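Local coordinates for protein 2,3-dimethylmalate lyase (Aspergillus niger, PDB 3FA3) that is a lyase of the phosphoenolpyruvate phosphomutase family, built around a TIM-barrel core and found here as an assembly of four chains, at residues Asp17-Ala22 and Arg234-Pro239; His113-Val118 and Ile158-Ser163. One frame throughout, in Å; residues are numbered along the deposited sequence.

Contact 1 (Asp17-Ala22 and Arg234-Pro239). With OAF (2,2-difluoro-3,3-dihydroxybutanedioic acid), chain V.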
ATOM      1  N   ASP B  17     -32.239  21.997  10.828  1.00 43.60           N
ATOM      2  CA  ASP B  17     -32.627  22.444   9.509  1.00 43.81           C
ATOM      3  C   ASP B  17     -31.663  21.977   8.410  1.00 44.45           C
ATOM      4  O   ASP B  17     -32.027  22.022   7.237  1.00 45.92           O
ATOM      5  CB  ASP B  17     -32.661  23.956   9.481  1.00 43.95           C
ATOM      6  CG  ASP B  17     -34.017  24.532   9.869  1.00 43.87           C
ATOM      7  OD1 ASP B  17     -34.987  24.169   9.167  1.00 44.67           O
ATOM      8  OD2 ASP B  17     -34.112  25.380  10.815  1.00 42.95           O
ATOM      9  N   SER B  18     -30.439  21.535   8.715  1.00 43.96           N
ATOM     10  CA  SER B  18     -29.533  21.272   7.584  1.00 43.19           C
ATOM     11  C   SER B  18     -29.722  19.869   6.983  1.00 42.89           C
ATOM     12  O   SER B  18     -29.454  18.851   7.642  1.00 43.37           O
ATOM     13  CB  SER B  18     -28.053  21.496   7.945  1.00 43.39           C
ATOM     14  OG  SER B  18     -27.800  22.754   8.559  1.00 44.55           O
ATOM     15  N   PHE B  19     -30.142  19.796   5.722  1.00 41.53           N
ATOM     16  CA  PHE B  19     -30.226  18.498   5.073  1.00 39.37           C
ATOM     17  C   PHE B  19     -29.038  18.220   4.173  1.00 38.81           C
ATOM     18  O   PHE B  19     -28.673  19.058   3.385  1.00 37.79           O
ATOM     19  CB  PHE B  19     -31.513  18.403   4.293  1.00 38.66           C
ATOM     20  CG  PHE B  19     -31.755  17.077   3.747  1.00 35.35           C
ATOM     21  CD1 PHE B  19     -31.979  16.018   4.579  1.00 34.68           C
ATOM     22  CD2 PHE B  19     -31.760  16.873   2.397  1.00 33.86           C
ATOM     23  CE1 PHE B  19     -32.220  14.749   4.069  1.00 33.66           C
ATOM     24  CE2 PHE B  19     -32.003  15.625   1.885  1.00 33.65           C
ATOM     25  CZ  PHE B  19     -32.238  14.559   2.734  1.00 32.68           C
ATOM     26  N   ILE B  20     -28.465  17.022   4.292  1.00 38.56           N
ATOM     27  CA  ILE B  20     -27.222  16.672   3.598  1.00 38.71           C
ATOM     28  C   ILE B  20     -27.468  15.760   2.425  1.00 38.36           C
ATOM     29  O   ILE B  20     -27.931  14.629   2.595  1.00 39.02           O
ATOM     30  CB  ILE B  20     -26.214  15.936   4.496  1.00 38.35           C
ATOM     31  CG1 ILE B  20     -25.527  16.905   5.426  1.00 38.51           C
ATOM     32  CG2 ILE B  20     -25.153  15.294   3.668  1.00 37.86           C
ATOM     33  CD1 ILE B  20     -26.191  16.895   6.770  1.00 41.01           C
ATOM     34  N   VAL B  21     -27.123  16.229   1.237  1.00 37.89           N
ATOM     35  CA  VAL B  21     -27.272  15.387   0.047  1.00 37.00           C
ATOM     36  C   VAL B  21     -25.931  14.876  -0.400  1.00 36.43           C
ATOM     37  O   VAL B  21     -25.063  15.652  -0.774  1.00 36.89           O
ATOM     38  CB  VAL B  21     -27.993  16.141  -1.057  1.00 36.79           C
ATOM     39  CG1 VAL B  21     -27.928  15.379  -2.346  1.00 36.98           C
ATOM     40  CG2 VAL B  21     -29.421  16.361  -0.637  1.00 34.61           C
ATOM     41  N   ALA B  22     -25.734  13.571  -0.309  1.00 36.29           N
ATOM     42  CA  ALA B  22     -24.416  12.987  -0.663  1.00 36.33           C
ATOM     43  C   ALA B  22     -24.365  11.859  -1.730  1.00 35.88           C
ATOM     44  O   ALA B  22     -24.702  10.724  -1.454  1.00 36.03           O
ATOM     45  CB  ALA B  22     -23.667  12.570   0.597  1.00 35.92           C
ATOM     46  N   ARG B 234     -31.722  13.394   7.699  1.00 38.44           N
ATOM     47  CA  ARG B 234     -30.696  14.413   7.797  1.00 38.37           C
ATOM     48  C   ARG B 234     -29.654  14.270   6.663  1.00 38.10           C
ATOM     49  O   ARG B 234     -29.108  15.289   6.164  1.00 37.67           O
ATOM     50  CB  ARG B 234     -30.085  14.322   9.194  1.00 38.00           C
ATOM     51  CG  ARG B 234     -31.171  14.262  10.222  1.00 38.05           C
ATOM     52  CD  ARG B 234     -31.873  15.608  10.347  1.00 38.19           C
ATOM     53  NE  ARG B 234     -31.201  16.413  11.350  1.00 41.48           N
ATOM     54  CZ  ARG B 234     -30.318  17.375  11.093  1.00 42.87           C
ATOM     55  NH1 ARG B 234     -30.020  17.698   9.851  1.00 42.31           N
ATOM     56  NH2 ARG B 234     -29.748  18.044  12.095  1.00 47.66           N
ATOM     57  N   ILE B 235     -29.444  13.004   6.261  1.00 37.39           N
ATOM     58  CA  ILE B 235     -28.532  12.597   5.194  1.00 37.16           C
ATOM     59  C   ILE B 235     -29.183  11.578   4.271  1.00 36.88           C
ATOM     60  O   ILE B 235     -29.664  10.554   4.737  1.00 37.16           O
ATOM     61  CB  ILE B 235     -27.213  11.945   5.752  1.00 37.04           C
ATOM     62  CG1 ILE B 235     -26.479  12.911   6.689  1.00 36.68           C
ATOM     63  CG2 ILE B 235     -26.294  11.650   4.611  1.00 35.84           C
ATOM     64  CD1 ILE B 235     -25.821  12.280   7.914  1.00 35.96           C
ATOM     65  N   ILE B 236     -29.186  11.861   2.968  1.00 36.81           N
ATOM     66  CA  ILE B 236     -29.464  10.834   1.936  1.00 36.26           C
ATOM     67  C   ILE B 236     -28.225  10.500   1.058  1.00 36.42           C
ATOM     68  O   ILE B 236     -27.566  11.404   0.534  1.00 37.26           O
ATOM     69  CB  ILE B 236     -30.648  11.248   1.040  1.00 36.16           C
ATOM     70  CG1 ILE B 236     -30.994  10.102   0.091  1.00 34.16           C
ATOM     71  CG2 ILE B 236     -30.381  12.632   0.336  1.00 35.73           C
ATOM     72  CD1 ILE B 236     -32.402  10.119  -0.456  1.00 34.60           C
ATOM     73  N   ILE B 237     -27.886   9.222   0.943  1.00 36.19           N
ATOM     74  CA  ILE B 237     -26.826   8.761   0.030  1.00 35.81           C
ATOM     75  C   ILE B 237     -27.390   7.924  -1.170  1.00 36.61           C
ATOM     76  O   ILE B 237     -28.409   7.188  -1.068  1.00 36.47           O
ATOM     77  CB  ILE B 237     -25.672   7.944   0.741  1.00 35.04           C
ATOM     78  CG1 ILE B 237     -26.207   6.755   1.545  1.00 34.67           C
ATOM     79  CG2 ILE B 237     -24.883   8.777   1.631  1.00 34.48           C
ATOM     80  CD1 ILE B 237     -25.114   5.783   2.025  1.00 34.05           C
ATOM     81  N   PHE B 238     -26.676   8.017  -2.291  1.00 36.90           N
ATOM     82  CA  PHE B 238     -26.961   7.221  -3.483  1.00 36.96           C
ATOM     83  C   PHE B 238     -25.679   6.533  -3.908  1.00 36.06           C
ATOM     84  O   PHE B 238     -24.991   7.030  -4.793  1.00 36.10           O
ATOM     85  CB  PHE B 238     -27.443   8.099  -4.648  1.00 37.17           C
ATOM     86  CG  PHE B 238     -28.436   9.172  -4.264  1.00 37.41           C
ATOM     87  CD1 PHE B 238     -27.993  10.428  -3.860  1.00 37.90           C
ATOM     88  CD2 PHE B 238     -29.798   8.944  -4.397  1.00 38.43           C
ATOM     89  CE1 PHE B 238     -28.896  11.448  -3.565  1.00 41.36           C
ATOM     90  CE2 PHE B 238     -30.741   9.929  -4.093  1.00 40.52           C
ATOM     91  CZ  PHE B 238     -30.295  11.197  -3.668  1.00 42.43           C
ATOM     92  N   PRO B 239     -25.345   5.413  -3.273  1.00 35.19           N
ATOM     93  CA  PRO B 239     -24.091   4.709  -3.480  1.00 35.90           C
ATOM     94  C   PRO B 239     -23.642   4.418  -4.956  1.00 36.79           C
ATOM     95  O   PRO B 239     -22.433   4.553  -5.257  1.00 36.05           O
ATOM     96  CB  PRO B 239     -24.315   3.427  -2.673  1.00 36.42           C
ATOM     97  CG  PRO B 239     -25.162   3.920  -1.531  1.00 34.88           C
ATOM     98  CD  PRO B 239     -26.154   4.763  -2.245  1.00 35.06           C
TER
HETATM   99  O2  OAF V 501     -22.051   1.640  -1.060  1.00 36.62           O
HETATM  100  C1  OAF V 501     -21.953   0.701  -0.225  1.00 33.99           C
HETATM  101  O1  OAF V 501     -20.944  -0.032  -0.036  1.00 32.57           O
HETATM  102  C2  OAF V 501     -23.214   0.415   0.617  1.00 32.40           C
HETATM  103  O4  OAF V 501     -23.978   1.572   0.808  1.00 32.58           O
HETATM  104  O3  OAF V 501     -22.841  -0.065   1.886  1.00 30.76           O
HETATM  105  C3  OAF V 501     -24.133  -0.528  -0.145  1.00 33.52           C
HETATM  106  F1  OAF V 501     -23.430  -1.533  -0.706  1.00 36.19           F
HETATM  107  F2  OAF V 501     -24.805   0.267  -1.065  1.00 32.87           F
HETATM  108  C4  OAF V 501     -25.065  -1.262   0.816  1.00 32.64           C
HETATM  109  O5  OAF V 501     -24.584  -2.078   1.614  1.00 28.93           O
HETATM  110  O6  OAF V 501     -26.265  -0.982   0.696  1.00 35.56           O
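Ile20, Val21 and Ala22 pair in parallel with Ile235, Ile236 and Ile237, the axes of strands 20-22 and 235-238 approaching to 4.9 Å at an angle of only 10°. Their backbone bonds alternate in direction: Ile20 N donates to Arg234 O (2.6 Å), Ile236 N to Ile20 O (3.1 Å) and Ala22 N to Ile236 O (3.0 Å), while the last, from Phe238 N to Ala22 O, is weak. This is the seam of the TIM barrel, since the first strand in the chain here meets the last. One face of the seam carries Ile20 and Ile235, which run alongside each other in the same direction, with Ile20 CB 3.7 Å from Ile235 CG1; further along it, Ala22 CB meets the CG2 branch of Ile237, whose side chain reaches Tyr43. On the other face Val21 lies alongside Ile236, which touches Ala228 of helix 225-231. Phe19, its CG anti to the backbone N (chi1 -173°), swings its ring across Ile236, bringing CZ to 3.6 Å from Ile236 CG2. Bends at chi2 and chi3 fold Arg234 back toward segment 17-22, leaving NH1 2.6 Å from Ser18 O, which lies at the guanidinium edge and in its plane; NH2 makes a weak hydrogen bond to Asn15 O. Val21 CG1 sits at the ring edge of Phe238, and beyond it Pro239 CB approaches OAF O2 to 3.3 Å.

Contact 2 (His113-Val118 and Ile158-Ser163); sequences HIEDQV and IARTDS. With OAF (2,2-difluoro-3,3-dihydroxybutanedioic acid), chain V.
His113-Ile158 and Ile114-Ala159 are parallel bridges between successive strands of the TIM barrel, joined through helix 134-150 in a beta-alpha-beta crossover. Backbone bonds from Ile114 N to Ile158 O and from Arg160 N to Ile114 O set the register, and His113 CB rests 3.4 Å from Ile158 CG2. The closely bonded part follows where the strands end: Asp116 turns its carboxylate across the gap, OD1 receiving Asp162 N on its syn lone pair (2.7 Å) while Thr161 OG1 donates to OD2 from above the carboxylate plane. Arg175 forms a salt bridge with that same OD2.

Looser, although buried, is the pairing of Glu115 with Arg160: Glu115 OE1 lies over the guanidinium face, 3.7 Å from Arg160 NE, a long pairing of charges with no N-H directed at it. The stronger polar partner of this carboxylate is Lys121, in a salt bridge with OE2. Firmer bonds hold the guanidinium edges. Arg160 grips Asp162 side-on, NE donating to OD2 and NH1 to the in-plane OD1 at 2.9 Å. Extended from CG to NE, Arg160 turns its NH1/NH2 edge to the ligand: NH1 donates to OAF O5 at 2.7 Å, and NH2 to OAF O3, also at 2.7 Å.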
ATOM      1  N   HIS B 113     -19.361   4.910   8.481  1.00 36.45           N
ATOM      2  CA  HIS B 113     -20.433   4.066   9.059  1.00 36.86           C
ATOM      3  C   HIS B 113     -19.980   2.645   9.413  1.00 37.25           C
ATOM      4  O   HIS B 113     -19.178   2.048   8.683  1.00 38.58           O
ATOM      5  CB  HIS B 113     -21.764   4.093   8.236  1.00 36.82           C
ATOM      6  CG  HIS B 113     -21.670   3.549   6.822  1.00 38.45           C
ATOM      7  ND1 HIS B 113     -21.493   2.207   6.535  1.00 37.93           N
ATOM      8  CD2 HIS B 113     -21.777   4.170   5.617  1.00 38.32           C
ATOM      9  CE1 HIS B 113     -21.450   2.035   5.224  1.00 38.64           C
ATOM     10  NE2 HIS B 113     -21.619   3.208   4.643  1.00 38.34           N
ATOM     11  N   ILE B 114     -20.501   2.090  10.500  1.00 36.85           N
ATOM     12  CA  ILE B 114     -20.105   0.767  10.962  1.00 36.87           C
ATOM     13  C   ILE B 114     -21.336  -0.136  11.091  1.00 37.01           C
ATOM     14  O   ILE B 114     -22.280   0.185  11.799  1.00 37.40           O
ATOM     15  CB  ILE B 114     -19.365   0.887  12.344  1.00 37.05           C
ATOM     16  CG1 ILE B 114     -18.053   1.660  12.194  1.00 37.54           C
ATOM     17  CG2 ILE B 114     -19.067  -0.493  12.991  1.00 36.44           C
ATOM     18  CD1 ILE B 114     -16.827   0.783  12.546  1.00 36.34           C
ATOM     19  N   GLU B 115     -21.322  -1.290  10.445  1.00 37.78           N
ATOM     20  CA  GLU B 115     -22.521  -2.162  10.416  1.00 38.10           C
ATOM     21  C   GLU B 115     -22.407  -3.361  11.420  1.00 38.10           C
ATOM     22  O   GLU B 115     -21.336  -3.541  12.016  1.00 38.09           O
ATOM     23  CB  GLU B 115     -22.836  -2.591   8.955  1.00 37.73           C
ATOM     24  CG  GLU B 115     -21.792  -3.569   8.300  1.00 37.10           C
ATOM     25  CD  GLU B 115     -21.577  -3.329   6.807  1.00 36.11           C
ATOM     26  OE1 GLU B 115     -21.577  -2.159   6.344  1.00 37.23           O
ATOM     27  OE2 GLU B 115     -21.381  -4.317   6.096  1.00 34.85           O
ATOM     28  N   ASP B 116     -23.479  -4.162  11.591  1.00 37.41           N
ATOM     29  CA  ASP B 116     -23.498  -5.308  12.539  1.00 37.11           C
ATOM     30  C   ASP B 116     -23.296  -6.678  11.891  1.00 36.75           C
ATOM     31  O   ASP B 116     -23.614  -7.741  12.428  1.00 36.38           O
ATOM     32  CB  ASP B 116     -24.777  -5.305  13.386  1.00 36.74           C
ATOM     33  CG  ASP B 116     -26.041  -5.224  12.551  1.00 36.22           C
ATOM     34  OD1 ASP B 116     -25.989  -4.944  11.337  1.00 35.78           O
ATOM     35  OD2 ASP B 116     -27.109  -5.452  13.129  1.00 36.36           O
ATOM     36  N   GLN B 117     -22.730  -6.641  10.714  1.00 37.46           N
ATOM     37  CA  GLN B 117     -22.411  -7.879  10.016  1.00 37.95           C
ATOM     38  C   GLN B 117     -21.155  -8.622  10.544  1.00 38.09           C
ATOM     39  O   GLN B 117     -20.279  -8.070  11.227  1.00 38.20           O
ATOM     40  CB  GLN B 117     -22.301  -7.607   8.510  1.00 37.71           C
ATOM     41  CG  GLN B 117     -23.624  -7.563   7.774  1.00 36.19           C
ATOM     42  CD  GLN B 117     -23.450  -7.531   6.255  1.00 38.27           C
ATOM     43  OE1 GLN B 117     -22.852  -8.439   5.654  1.00 37.32           O
ATOM     44  NE2 GLN B 117     -23.969  -6.471   5.623  1.00 38.02           N
ATOM     45  N   VAL B 118     -21.095  -9.902  10.231  1.00 37.83           N
ATOM     46  CA  VAL B 118     -19.828 -10.629  10.268  1.00 37.34           C
ATOM     47  C   VAL B 118     -18.784  -9.900   9.412  1.00 36.96           C
ATOM     48  O   VAL B 118     -19.141  -9.142   8.518  1.00 36.02           O
ATOM     49  CB  VAL B 118     -20.101 -12.021   9.776  1.00 37.20           C
ATOM     50  CG1 VAL B 118     -19.258 -12.364   8.562  1.00 36.13           C
ATOM     51  CG2 VAL B 118     -20.042 -12.992  10.924  1.00 37.66           C
ATOM     52  N   ILE B 158     -21.371   7.078  12.269  1.00 35.57           N
ATOM     53  CA  ILE B 158     -22.672   6.559  11.801  1.00 36.44           C
ATOM     54  C   ILE B 158     -22.903   5.051  12.152  1.00 37.07           C
ATOM     55  O   ILE B 158     -22.074   4.181  11.792  1.00 37.16           O
ATOM     56  CB  ILE B 158     -22.827   6.708  10.259  1.00 36.27           C
ATOM     57  CG1 ILE B 158     -22.723   8.174   9.809  1.00 34.71           C
ATOM     58  CG2 ILE B 158     -24.123   6.010   9.785  1.00 36.56           C
ATOM     59  CD1 ILE B 158     -22.628   8.347   8.335  1.00 32.33           C
ATOM     60  N   ALA B 159     -24.012   4.768  12.860  1.00 37.20           N
ATOM     61  CA  ALA B 159     -24.402   3.391  13.235  1.00 37.21           C
ATOM     62  C   ALA B 159     -25.347   2.703  12.214  1.00 37.05           C
ATOM     63  O   ALA B 159     -26.429   3.214  11.868  1.00 36.90           O
ATOM     64  CB  ALA B 159     -24.978   3.343  14.677  1.00 36.55           C
ATOM     65  N   ARG B 160     -24.938   1.542  11.733  1.00 36.45           N
ATOM     66  CA  ARG B 160     -25.740   0.894  10.721  1.00 36.61           C
ATOM     67  C   ARG B 160     -26.121  -0.505  11.182  1.00 36.79           C
ATOM     68  O   ARG B 160     -25.282  -1.230  11.745  1.00 36.41           O
ATOM     69  CB  ARG B 160     -25.027   0.897   9.335  1.00 36.20           C
ATOM     70  CG  ARG B 160     -25.642  -0.059   8.243  1.00 35.38           C
ATOM     71  CD  ARG B 160     -24.945   0.015   6.872  1.00 35.09           C
ATOM     72  NE  ARG B 160     -25.142  -1.221   6.095  1.00 37.43           N
ATOM     73  CZ  ARG B 160     -24.775  -1.434   4.831  1.00 34.89           C
ATOM     74  NH1 ARG B 160     -25.059  -2.581   4.236  1.00 32.58           N
ATOM     75  NH2 ARG B 160     -24.143  -0.501   4.162  1.00 34.87           N
ATOM     76  N   THR B 161     -27.380  -0.873  10.945  1.00 36.27           N
ATOM     77  CA  THR B 161     -27.748  -2.271  11.065  1.00 36.55           C
ATOM     78  C   THR B 161     -28.214  -2.854   9.730  1.00 36.90           C
ATOM     79  O   THR B 161     -28.882  -2.162   8.939  1.00 37.04           O
ATOM     80  CB  THR B 161     -28.833  -2.517  12.164  1.00 36.93           C
ATOM     81  OG1 THR B 161     -28.987  -3.933  12.423  1.00 35.69           O
ATOM     82  CG2 THR B 161     -30.165  -1.923  11.746  1.00 36.52           C
ATOM     83  N   ASP B 162     -27.864  -4.133   9.522  1.00 36.74           N
ATOM     84  CA  ASP B 162     -28.331  -4.951   8.408  1.00 36.76           C
ATOM     85  C   ASP B 162     -29.380  -5.960   8.898  1.00 36.92           C
ATOM     86  O   ASP B 162     -29.718  -6.958   8.218  1.00 38.26           O
ATOM     87  CB  ASP B 162     -27.137  -5.661   7.748  1.00 36.44           C
ATOM     88  CG  ASP B 162     -26.277  -4.707   6.861  1.00 36.37           C
ATOM     89  OD1 ASP B 162     -26.522  -4.652   5.647  1.00 36.10           O
ATOM     90  OD2 ASP B 162     -25.369  -4.001   7.363  1.00 36.15           O
ATOM     91  N   SER B 163     -29.918  -5.698  10.072  1.00 36.39           N
ATOM     92  CA  SER B 163     -30.609  -6.746  10.796  1.00 36.67           C
ATOM     93  C   SER B 163     -32.058  -6.847  10.422  1.00 36.57           C
ATOM     94  O   SER B 163     -32.756  -7.714  10.942  1.00 36.16           O
ATOM     95  CB  SER B 163     -30.513  -6.524  12.296  1.00 36.80           C
ATOM     96  OG  SER B 163     -31.052  -5.257  12.622  1.00 37.89           O
TER
HETATM   97  O2  OAF V 501     -22.051   1.640  -1.060  1.00 36.62           O
HETATM   98  C1  OAF V 501     -21.953   0.701  -0.225  1.00 33.99           C
HETATM   99  O1  OAF V 501     -20.944  -0.032  -0.036  1.00 32.57           O
HETATM  100  C2  OAF V 501     -23.214   0.415   0.617  1.00 32.40           C
HETATM  101  O4  OAF V 501     -23.978   1.572   0.808  1.00 32.58           O
HETATM  102  O3  OAF V 501     -22.841  -0.065   1.886  1.00 30.76           O
HETATM  103  C3  OAF V 501     -24.133  -0.528  -0.145  1.00 33.52           C
HETATM  104  F1  OAF V 501     -23.430  -1.533  -0.706  1.00 36.19           F
HETATM  105  F2  OAF V 501     -24.805   0.267  -1.065  1.00 32.87           F
HETATM  106  C4  OAF V 501     -25.065  -1.262   0.816  1.00 32.64           C
HETATM  107  O5  OAF V 501     -24.584  -2.078   1.614  1.00 28.93           O
HETATM  108  O6  OAF V 501     -26.265  -0.982   0.696  1.00 35.56           O

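From the N terminus the chain enters the barrel through strand 20-25, whose beginning belongs to contact 1, and passes strands 42-44 and 83-86 before reaching 111-114. Contact 2 then closes a short loop, 39 residues containing helix 134-150, between neighbouring strands. The chain runs on through strands 186-189 and 211-213 until 235-238 returns to the first strand, so contact 1 closes a loop of 211 residues with contact 2 nested wholly inside it. The two lie on separate parts of one sheet: strands 42-44 and 83-86 intervene between 20-25 and 111-114, and the contact centres are 18 Å apart. Nearest atoms come within about 5 Å without touching, and both contacts reach the same OAF.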